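Local coordinates for protein transcriptional activator TenA-1 (Sulfolobus solfataricus P2, PDB 2QZC) that is probably a TenA-like thiaminase with a heme oxygenase-like helical fold, and so may break down or salvage thiamin compounds, at residues Y43-D48 / G90-K95; R117-Y122 / L131-P136. All blocks are in the same frame, centred on the assembly; numbering follows the deposited sequence.

Contact 1 of 2, residues Y43-D48 / G90-K95. With IMD (imidazole), chain C.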
ATOM      1  N   TYR A  43     -26.046  10.216   6.660  1.00 16.27           N
ATOM      2  CA  TYR A  43     -25.091  11.315   6.888  1.00 16.28           C
ATOM      3  C   TYR A  43     -23.748  10.691   7.324  1.00 16.14           C
ATOM      4  O   TYR A  43     -22.649  11.055   6.802  1.00 15.05           O
ATOM      5  CB  TYR A  43     -25.595  12.234   7.990  1.00 17.26           C
ATOM      6  CG  TYR A  43     -24.626  13.309   8.401  1.00 15.84           C
ATOM      7  CD1 TYR A  43     -23.577  13.038   9.272  1.00 14.94           C
ATOM      8  CD2 TYR A  43     -24.727  14.606   7.892  1.00 15.31           C
ATOM      9  CE1 TYR A  43     -22.693  14.021   9.644  1.00 15.64           C
ATOM     10  CE2 TYR A  43     -23.833  15.618   8.270  1.00 15.68           C
ATOM     11  CZ  TYR A  43     -22.798  15.300   9.149  1.00 15.69           C
ATOM     12  OH  TYR A  43     -21.903  16.267   9.537  1.00 16.15           O
ATOM     13  N   TYR A  44     -23.824   9.772   8.294  1.00 14.92           N
ATOM     14  CA  TYR A  44     -22.633   9.068   8.820  1.00 14.98           C
ATOM     15  C   TYR A  44     -21.882   8.343   7.701  1.00 14.34           C
ATOM     16  O   TYR A  44     -20.637   8.413   7.574  1.00 15.40           O
ATOM     17  CB  TYR A  44     -23.021   8.071   9.953  1.00 16.01           C
ATOM     18  CG  TYR A  44     -21.965   7.017  10.195  1.00 15.42           C
ATOM     19  CD1 TYR A  44     -20.791   7.326  10.887  1.00 16.98           C
ATOM     20  CD2 TYR A  44     -22.129   5.731   9.702  1.00 15.79           C
ATOM     21  CE1 TYR A  44     -19.802   6.357  11.040  1.00 15.69           C
ATOM     22  CE2 TYR A  44     -21.164   4.758   9.881  1.00 16.53           C
ATOM     23  CZ  TYR A  44     -19.999   5.083  10.540  1.00 18.30           C
ATOM     24  OH  TYR A  44     -19.021   4.110  10.672  1.00 19.71           O
ATOM     25  N   LEU A  45     -22.614   7.563   6.897  1.00 14.99           N
ATOM     26  CA  LEU A  45     -21.986   6.770   5.836  1.00 15.95           C
ATOM     27  C   LEU A  45     -21.253   7.626   4.826  1.00 15.40           C
ATOM     28  O   LEU A  45     -20.180   7.210   4.303  1.00 16.02           O
ATOM     29  CB  LEU A  45     -22.985   5.898   5.075  1.00 17.98           C
ATOM     30  CG  LEU A  45     -23.335   4.588   5.739  1.00 21.87           C
ATOM     31  CD1 LEU A  45     -24.306   3.869   4.771  1.00 25.43           C
ATOM     32  CD2 LEU A  45     -22.108   3.677   6.098  1.00 20.57           C
ATOM     33  N   ILE A  46     -21.795   8.798   4.526  1.00 15.31           N
ATOM     34  CA  ILE A  46     -21.142   9.710   3.600  1.00 15.32           C
ATOM     35  C   ILE A  46     -19.836  10.221   4.220  1.00 15.65           C
ATOM     36  O   ILE A  46     -18.761  10.148   3.595  1.00 16.45           O
ATOM     37  CB  ILE A  46     -22.055  10.854   3.199  1.00 16.92           C
ATOM     38  CG1 ILE A  46     -23.258  10.333   2.383  1.00 17.06           C
ATOM     39  CG2 ILE A  46     -21.294  11.911   2.389  1.00 16.89           C
ATOM     40  CD1 ILE A  46     -24.395  11.409   2.266  1.00 17.00           C
ATOM     41  N   GLN A  47     -19.887  10.638   5.490  1.00 14.05           N
ATOM     42  CA  GLN A  47     -18.644  11.061   6.160  1.00 13.42           C
ATOM     43  C   GLN A  47     -17.645   9.918   6.254  1.00 14.46           C
ATOM     44  O   GLN A  47     -16.432  10.122   6.067  1.00 14.67           O
ATOM     45  CB  GLN A  47     -18.929  11.616   7.572  1.00 14.23           C
ATOM     46  CG  GLN A  47     -19.659  12.936   7.554  1.00 15.64           C
ATOM     47  CD  GLN A  47     -18.949  14.032   6.804  1.00 14.28           C
ATOM     48  OE1 GLN A  47     -17.810  14.389   7.145  1.00 14.37           O
ATOM     49  NE2 GLN A  47     -19.588  14.546   5.725  1.00 15.09           N
ATOM     50  N   ASP A  48     -18.117   8.710   6.560  1.00 14.00           N
ATOM     51  CA  ASP A  48     -17.233   7.557   6.632  1.00 15.07           C
ATOM     52  C   ASP A  48     -16.600   7.253   5.268  1.00 14.00           C
ATOM     53  O   ASP A  48     -15.419   6.868   5.209  1.00 15.78           O
ATOM     54  CB  ASP A  48     -17.986   6.344   7.199  1.00 17.49           C
ATOM     55  CG  ASP A  48     -17.146   5.117   7.278  1.00 20.33           C
ATOM     56  OD1 ASP A  48     -16.217   5.111   8.097  1.00 22.56           O
ATOM     57  OD2 ASP A  48     -17.429   4.163   6.520  1.00 24.77           O
ATOM     58  N   GLY A  90     -21.470  -1.336  -0.772  1.00 40.23           N
ATOM     59  CA  GLY A  90     -22.214  -1.144  -2.034  1.00 38.94           C
ATOM     60  C   GLY A  90     -23.711  -1.330  -1.872  1.00 39.55           C
ATOM     61  O   GLY A  90     -24.499  -0.539  -2.386  1.00 39.57           O
ATOM     62  N   LYS A  91     -24.098  -2.375  -1.145  1.00 38.59           N
ATOM     63  CA  LYS A  91     -25.493  -2.657  -0.838  1.00 36.17           C
ATOM     64  C   LYS A  91     -26.108  -1.537  -0.012  1.00 35.17           C
ATOM     65  O   LYS A  91     -27.227  -1.083  -0.305  1.00 35.57           O
ATOM     66  CB  LYS A  91     -25.638  -3.973  -0.047  1.00 37.77           C
ATOM     67  N   LEU A  92     -25.381  -1.095   1.022  1.00 30.23           N
ATOM     68  CA  LEU A  92     -25.855   0.007   1.844  1.00 28.72           C
ATOM     69  C   LEU A  92     -25.962   1.288   1.034  1.00 27.41           C
ATOM     70  O   LEU A  92     -26.925   2.029   1.187  1.00 27.26           O
ATOM     71  CB  LEU A  92     -24.923   0.268   3.043  1.00 28.04           C
ATOM     72  CG  LEU A  92     -24.760  -0.813   4.114  1.00 32.06           C
ATOM     73  CD1 LEU A  92     -23.620  -0.440   5.066  1.00 33.17           C
ATOM     74  CD2 LEU A  92     -26.054  -1.001   4.853  1.00 30.93           C
ATOM     75  N   TYR A  93     -24.940   1.589   0.235  1.00 28.80           N
ATOM     76  CA  TYR A  93     -24.943   2.818  -0.575  1.00 30.94           C
ATOM     77  C   TYR A  93     -26.141   2.867  -1.521  1.00 34.16           C
ATOM     78  O   TYR A  93     -26.760   3.919  -1.662  1.00 34.52           O
ATOM     79  CB  TYR A  93     -23.626   2.956  -1.329  1.00 32.30           C
ATOM     80  CG  TYR A  93     -22.396   3.332  -0.509  1.00 32.80           C
ATOM     81  CD1 TYR A  93     -22.416   3.454   0.897  1.00 32.22           C
ATOM     82  CD2 TYR A  93     -21.163   3.483  -1.143  1.00 40.89           C
ATOM     83  CE1 TYR A  93     -21.270   3.781   1.621  1.00 35.20           C
ATOM     84  CE2 TYR A  93     -20.002   3.793  -0.408  1.00 41.84           C
ATOM     85  CZ  TYR A  93     -20.077   3.938   0.969  1.00 39.92           C
ATOM     86  OH  TYR A  93     -18.947   4.220   1.695  1.00 32.99           O
ATOM     87  N   SER A  94     -26.495   1.722  -2.113  1.00 37.28           N
ATOM     88  CA  SER A  94     -27.700   1.623  -2.961  1.00 38.14           C
ATOM     89  C   SER A  94     -28.984   1.809  -2.170  1.00 38.17           C
ATOM     90  O   SER A  94     -29.834   2.613  -2.563  1.00 41.75           O
ATOM     91  CB  SER A  94     -27.732   0.292  -3.687  1.00 40.84           C
ATOM     92  OG  SER A  94     -26.618   0.240  -4.560  1.00 50.06           O
ATOM     93  N   LYS A  95     -29.124   1.101  -1.053  1.00 35.48           N
ATOM     94  CA  LYS A  95     -30.319   1.240  -0.204  1.00 35.30           C
ATOM     95  C   LYS A  95     -30.519   2.661   0.315  1.00 35.97           C
ATOM     96  O   LYS A  95     -31.656   3.122   0.423  1.00 37.72           O
ATOM     97  CB  LYS A  95     -30.293   0.279   0.996  1.00 34.82           C
TER
HETATM   98  N1  IMD C 214     -13.881   6.039  12.245  1.00 20.07           N
HETATM   99  C2  IMD C 214     -14.239   5.161  11.336  1.00 21.19           C
HETATM  100  N3  IMD C 214     -14.961   5.801  10.434  1.00 20.45           N
HETATM  101  C4  IMD C 214     -15.019   7.095  10.760  1.00 20.89           C
HETATM  102  C5  IMD C 214     -14.318   7.264  11.925  1.00 22.51           C
HETATM  103  O   HOH W   1     -19.230   4.610   4.120  1.00 21.05           O
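In the all-helical, heme oxygenase-like bundle, Leu-45 of helix 38-63 faces Leu-92 and Tyr-93 near the C-terminal end of helix 85-95. Direct contact is slight, with 160 Å² buried in total, and it hangs on one methyl group. CD1 of Leu-45 lies 4.0 Å from CB of Leu-92, the two leucine side chains crossing at about a right angle. The same CD1 also approaches the Tyr-93 ring at its edge, near the ring plane, 4.3 Å from the tyrosine's CD1. Leu-92 also touches Val-155, Thr-158 and Trp-159 of helix 154-164, so three helices meet at this leucine.

The polar part of the contact runs through a single water. Tyr-93 has CG anti to its carbonyl carbon (chi1 -73°), which carries the ring toward helix 38-63, and its OH donates to the water in a short bond of 2.5 Å. The water sits at the ring edge, in plane. It passes hydrogen bonds on to Leu-45 O at 2.8 Å and to Asp-48 OD2 at 3.0 Å, so it ties a helix carbonyl and a carboxylate to the tyrosine.

Asp-48 connects this water to a spot where small molecules bind in the crystal, probably the substrate pocket of this TenA-like bundle. Its other oxygen, OD1, accepts N3-H of a bound imidazole at 2.7 Å, nearly straight at 164°. Glu-199 also bonds this imidazole, and a glycerol adds a second bond to OD1. These small molecules probably come from the crystallisation liquor, but their position is consistent with a ligand pocket. CB of Asp-48 rests 4.1 Å above one face of the Tyr-44 ring, toward its rim, while the hydroxyl of Tyr-44 bonds that of Tyr-141.

Contact 2 of 2, residues R117-Y122 / L131-P136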
ATOM      1  N   ARG A 117      -6.824  14.702   9.090  1.00 11.77           N
ATOM      2  CA  ARG A 117      -5.540  15.402   9.122  0.50 11.40           C
ATOM      3  C   ARG A 117      -4.615  14.885  10.221  1.00 12.87           C
ATOM      4  O   ARG A 117      -3.373  14.891  10.067  1.00 13.39           O
ATOM      5  CB  ARG A 117      -5.719  16.931   9.121  0.50 12.28           C
ATOM      6  CG  ARG A 117      -5.857  17.527   7.743  0.50 11.03           C
ATOM      7  CD  ARG A 117      -6.954  16.935   6.897  0.50 16.06           C
ATOM      8  NE  ARG A 117      -7.024  17.571   5.587  0.50  9.65           N
ATOM      9  CZ  ARG A 117      -7.734  17.099   4.566  0.50 14.22           C
ATOM     10  NH1 ARG A 117      -8.462  16.002   4.671  0.50 16.40           N
ATOM     11  NH2 ARG A 117      -7.742  17.786   3.443  0.50 12.92           N
ATOM     12  N   HIS A 118      -5.194  14.429  11.326  1.00 11.66           N
ATOM     13  CA  HIS A 118      -4.454  13.769  12.444  1.00 12.69           C
ATOM     14  C   HIS A 118      -3.740  12.502  11.919  1.00 13.23           C
ATOM     15  O   HIS A 118      -2.550  12.296  12.149  1.00 13.06           O
ATOM     16  CB  HIS A 118      -5.490  13.451  13.539  1.00 13.65           C
ATOM     17  CG  HIS A 118      -5.058  12.531  14.645  1.00 13.83           C
ATOM     18  ND1 HIS A 118      -4.207  12.904  15.668  1.00 13.54           N
ATOM     19  CD2 HIS A 118      -5.491  11.281  14.943  1.00 14.23           C
ATOM     20  CE1 HIS A 118      -4.141  11.905  16.537  1.00 13.78           C
ATOM     21  NE2 HIS A 118      -4.915  10.922  16.129  1.00 13.15           N
ATOM     22  N   LEU A 119      -4.469  11.646  11.189  1.00 12.55           N
ATOM     23  CA  LEU A 119      -3.866  10.411  10.627  1.00 14.13           C
ATOM     24  C   LEU A 119      -2.748  10.757   9.655  1.00 13.85           C
ATOM     25  O   LEU A 119      -1.699  10.135   9.690  1.00 14.84           O
ATOM     26  CB  LEU A 119      -4.915   9.521   9.954  1.00 14.33           C
ATOM     27  CG  LEU A 119      -5.999   8.985  10.880  1.00 15.60           C
ATOM     28  CD1 LEU A 119      -6.967   8.132  10.040  1.00 17.53           C
ATOM     29  CD2 LEU A 119      -5.415   8.163  12.028  1.00 15.77           C
ATOM     30  N   TYR A 120      -2.977  11.742   8.759  1.00 12.77           N
ATOM     31  CA  TYR A 120      -1.914  12.115   7.843  1.00 13.06           C
ATOM     32  C   TYR A 120      -0.676  12.623   8.562  1.00 12.81           C
ATOM     33  O   TYR A 120       0.467  12.338   8.125  1.00 14.88           O
ATOM     34  CB  TYR A 120      -2.387  13.176   6.823  1.00 13.72           C
ATOM     35  CG  TYR A 120      -3.270  12.698   5.684  1.00 11.81           C
ATOM     36  CD1 TYR A 120      -2.743  11.900   4.687  1.00 14.63           C
ATOM     37  CD2 TYR A 120      -4.626  13.076   5.565  1.00 13.31           C
ATOM     38  CE1 TYR A 120      -3.507  11.526   3.609  1.00 14.28           C
ATOM     39  CE2 TYR A 120      -5.394  12.701   4.482  1.00 13.84           C
ATOM     40  CZ  TYR A 120      -4.838  11.867   3.524  1.00 14.29           C
ATOM     41  OH  TYR A 120      -5.605  11.521   2.442  1.00 15.30           O
ATOM     42  N   TYR A 121      -0.859  13.427   9.608  1.00 13.49           N
ATOM     43  CA  TYR A 121       0.250  14.016  10.335  1.00 14.58           C
ATOM     44  C   TYR A 121       1.191  12.924  10.825  1.00 14.48           C
ATOM     45  O   TYR A 121       2.419  12.990  10.576  1.00 15.04           O
ATOM     46  CB  TYR A 121      -0.264  14.901  11.493  1.00 15.02           C
ATOM     47  CG  TYR A 121       0.866  15.405  12.368  1.00 14.83           C
ATOM     48  CD1 TYR A 121       1.660  16.432  11.939  1.00 16.59           C
ATOM     49  CD2 TYR A 121       1.130  14.865  13.600  1.00 15.15           C
ATOM     50  CE1 TYR A 121       2.739  16.898  12.703  1.00 17.36           C
ATOM     51  CE2 TYR A 121       2.207  15.318  14.375  1.00 15.86           C
ATOM     52  CZ  TYR A 121       2.992  16.347  13.925  1.00 17.01           C
ATOM     53  OH  TYR A 121       4.053  16.799  14.693  1.00 16.81           O
ATOM     54  N   TYR A 122       0.650  11.932  11.496  1.00 14.30           N
ATOM     55  CA  TYR A 122       1.492  10.857  12.038  1.00 14.15           C
ATOM     56  C   TYR A 122       2.033   9.928  10.958  1.00 15.42           C
ATOM     57  O   TYR A 122       3.184   9.508  11.031  1.00 15.45           O
ATOM     58  CB  TYR A 122       0.767  10.104  13.183  1.00 14.48           C
ATOM     59  CG  TYR A 122       0.670  11.008  14.378  1.00 13.69           C
ATOM     60  CD1 TYR A 122       1.820  11.412  15.044  1.00 15.48           C
ATOM     61  CD2 TYR A 122      -0.556  11.522  14.795  1.00 14.45           C
ATOM     62  CE1 TYR A 122       1.738  12.331  16.121  1.00 14.77           C
ATOM     63  CE2 TYR A 122      -0.633  12.427  15.850  1.00 15.64           C
ATOM     64  CZ  TYR A 122       0.508  12.807  16.492  1.00 15.93           C
ATOM     65  OH  TYR A 122       0.460  13.738  17.527  1.00 18.49           O
ATOM     66  N   LEU A 131       0.449   3.828  13.442  1.00 15.40           N
ATOM     67  CA  LEU A 131      -0.176   2.571  13.867  1.00 14.57           C
ATOM     68  C   LEU A 131      -0.971   2.734  15.150  1.00 14.88           C
ATOM     69  O   LEU A 131      -2.107   2.274  15.229  1.00 15.47           O
ATOM     70  CB  LEU A 131       0.915   1.472  13.967  1.00 16.17           C
ATOM     71  CG  LEU A 131       0.481   0.096  14.346  1.00 17.83           C
ATOM     72  CD1 LEU A 131      -0.585  -0.498  13.415  1.00 17.02           C
ATOM     73  CD2 LEU A 131       1.764  -0.768  14.406  1.00 17.04           C
ATOM     74  N   VAL A 132      -0.398   3.427  16.128  1.00 14.13           N
ATOM     75  CA  VAL A 132      -1.104   3.703  17.363  1.00 16.11           C
ATOM     76  C   VAL A 132      -2.324   4.606  17.076  1.00 16.36           C
ATOM     77  O   VAL A 132      -3.425   4.349  17.611  1.00 17.78           O
ATOM     78  CB  VAL A 132      -0.178   4.262  18.455  1.00 18.46           C
ATOM     79  CG1 VAL A 132      -0.919   4.753  19.664  1.00 19.49           C
ATOM     80  CG2 VAL A 132       0.858   3.173  18.844  1.00 17.42           C
ATOM     81  N   ALA A 133      -2.156   5.639  16.229  1.00 14.37           N
ATOM     82  CA  ALA A 133      -3.276   6.522  15.899  1.00 13.78           C
ATOM     83  C   ALA A 133      -4.416   5.833  15.182  1.00 14.31           C
ATOM     84  O   ALA A 133      -5.557   6.256  15.285  1.00 14.55           O
ATOM     85  CB  ALA A 133      -2.766   7.691  15.059  1.00 15.44           C
ATOM     86  N   TRP A 134      -4.100   4.800  14.414  1.00 14.32           N
ATOM     87  CA  TRP A 134      -5.034   4.048  13.588  1.00 14.41           C
ATOM     88  C   TRP A 134      -5.762   2.934  14.340  1.00 13.93           C
ATOM     89  O   TRP A 134      -6.838   2.510  13.935  1.00 14.97           O
ATOM     90  CB  TRP A 134      -4.202   3.437  12.436  1.00 14.98           C
ATOM     91  CG  TRP A 134      -4.934   2.753  11.350  1.00 14.28           C
ATOM     92  CD1 TRP A 134      -6.100   3.143  10.773  1.00 16.08           C
ATOM     93  CD2 TRP A 134      -4.527   1.556  10.667  1.00 16.22           C
ATOM     94  NE1 TRP A 134      -6.424   2.282   9.745  1.00 17.04           N
ATOM     95  CE2 TRP A 134      -5.489   1.297   9.653  1.00 16.27           C
ATOM     96  CE3 TRP A 134      -3.430   0.703  10.798  1.00 17.01           C
ATOM     97  CZ2 TRP A 134      -5.415   0.151   8.802  1.00 15.95           C
ATOM     98  CZ3 TRP A 134      -3.332  -0.412   9.939  1.00 17.00           C
ATOM     99  CH2 TRP A 134      -4.309  -0.653   8.963  1.00 16.98           C
ATOM    100  N   THR A 135      -5.206   2.473  15.460  1.00 14.94           N
ATOM    101  CA  THR A 135      -5.752   1.308  16.175  1.00 15.23           C
ATOM    102  C   THR A 135      -7.160   1.523  16.720  1.00 15.76           C
ATOM    103  O   THR A 135      -7.972   0.632  16.573  1.00 17.07           O
ATOM    104  CB  THR A 135      -4.761   0.820  17.229  1.00 16.19           C
ATOM    105  OG1 THR A 135      -3.586   0.371  16.542  1.00 16.06           O
ATOM    106  CG2 THR A 135      -5.345  -0.372  18.001  1.00 16.87           C
ATOM    107  N   PRO A 136      -7.489   2.715  17.296  1.00 14.50           N
ATOM    108  CA  PRO A 136      -8.878   2.863  17.789  1.00 15.41           C
ATOM    109  C   PRO A 136      -9.969   2.639  16.749  1.00 15.20           C
ATOM    110  O   PRO A 136     -10.949   1.926  17.012  1.00 15.83           O
ATOM    111  CB  PRO A 136      -8.873   4.291  18.340  1.00 15.97           C
ATOM    112  CG  PRO A 136      -7.442   4.461  18.822  1.00 14.85           C
ATOM    113  CD  PRO A 136      -6.643   3.847  17.732  1.00 15.48           C
TER
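Ala-133 presents its lone methyl to His-118, Leu-119 and Tyr-122, where segments 117-122 and 131-136, on helices 110-125 and 127-148, run roughly antiparallel. The short segments lie 9.5 Å apart at their closest axis approach, with their directions 152° apart.

The apolar contacts gather on two methyls. CB of Ala-133 points at the facing helix and lies 4.1 Å from CD2 of Leu-119 and 4.4 Å from CD2 of Tyr-122. Leu-119 CD2 also touches the backbone, 3.8 Å from Ala-133 O, while Tyr-51 of helix 38-63 packs against the same leucine.

Aromatic groups extend the patch on the helix 110-125 side. A chi1 of 168°, CG anti to the backbone N, swings the ring of His-118 over toward helix 127-148, although its CB does not point there, and brings NE2 within 4.0 Å of Ala-133 CB, which meets the ring obliquely. Its ND1 lies at the edge of the Tyr-122 ring, in the ring plane. On one face of Tyr-122, CD2 of Tyr-121 stands 3.5 Å above the centre, and the hydroxyls of both tyrosines bond glycerol.

Hydrogen bonding is supplied mostly from outside the pair. Ser-195 OG, on helix 186-208, bonds both His-118 NE2 and Ala-133 O. Within helix 127-148, Thr-135 OG1 donates to Leu-131 O at 2.7 Å, next to the kink at Pro-136, whose nitrogen has no bond to the preceding turn.

Because Ser-195 meets a ring nitrogen of one helix and a carbonyl of the other, the two buried polar atoms are satisfied together, which probably holds the imidazole's rotation beside the alanine methyl.

In the fold
Both contacts are buried, but they lie on opposite sides of the chain's centre, 23 Å apart between their centres, and do not touch. Contact 2 is the nearer to the middle of the fold and joins helices that follow one another in sequence; contact 1, less central and with Tyr-93 partly exposed, spans 41 intervening residues. Helix 38-63 relates them: it supplies one segment of contact 1 and packs against Leu-119 and Trp-134 in contact 2. Helix 186-208 borders both. Their polar links differ: a water bridges contact 1 and leads on to Asp-48 and a bound imidazole, probably in a ligand pocket, whereas a serine side chain from a third helix bridges contact 2.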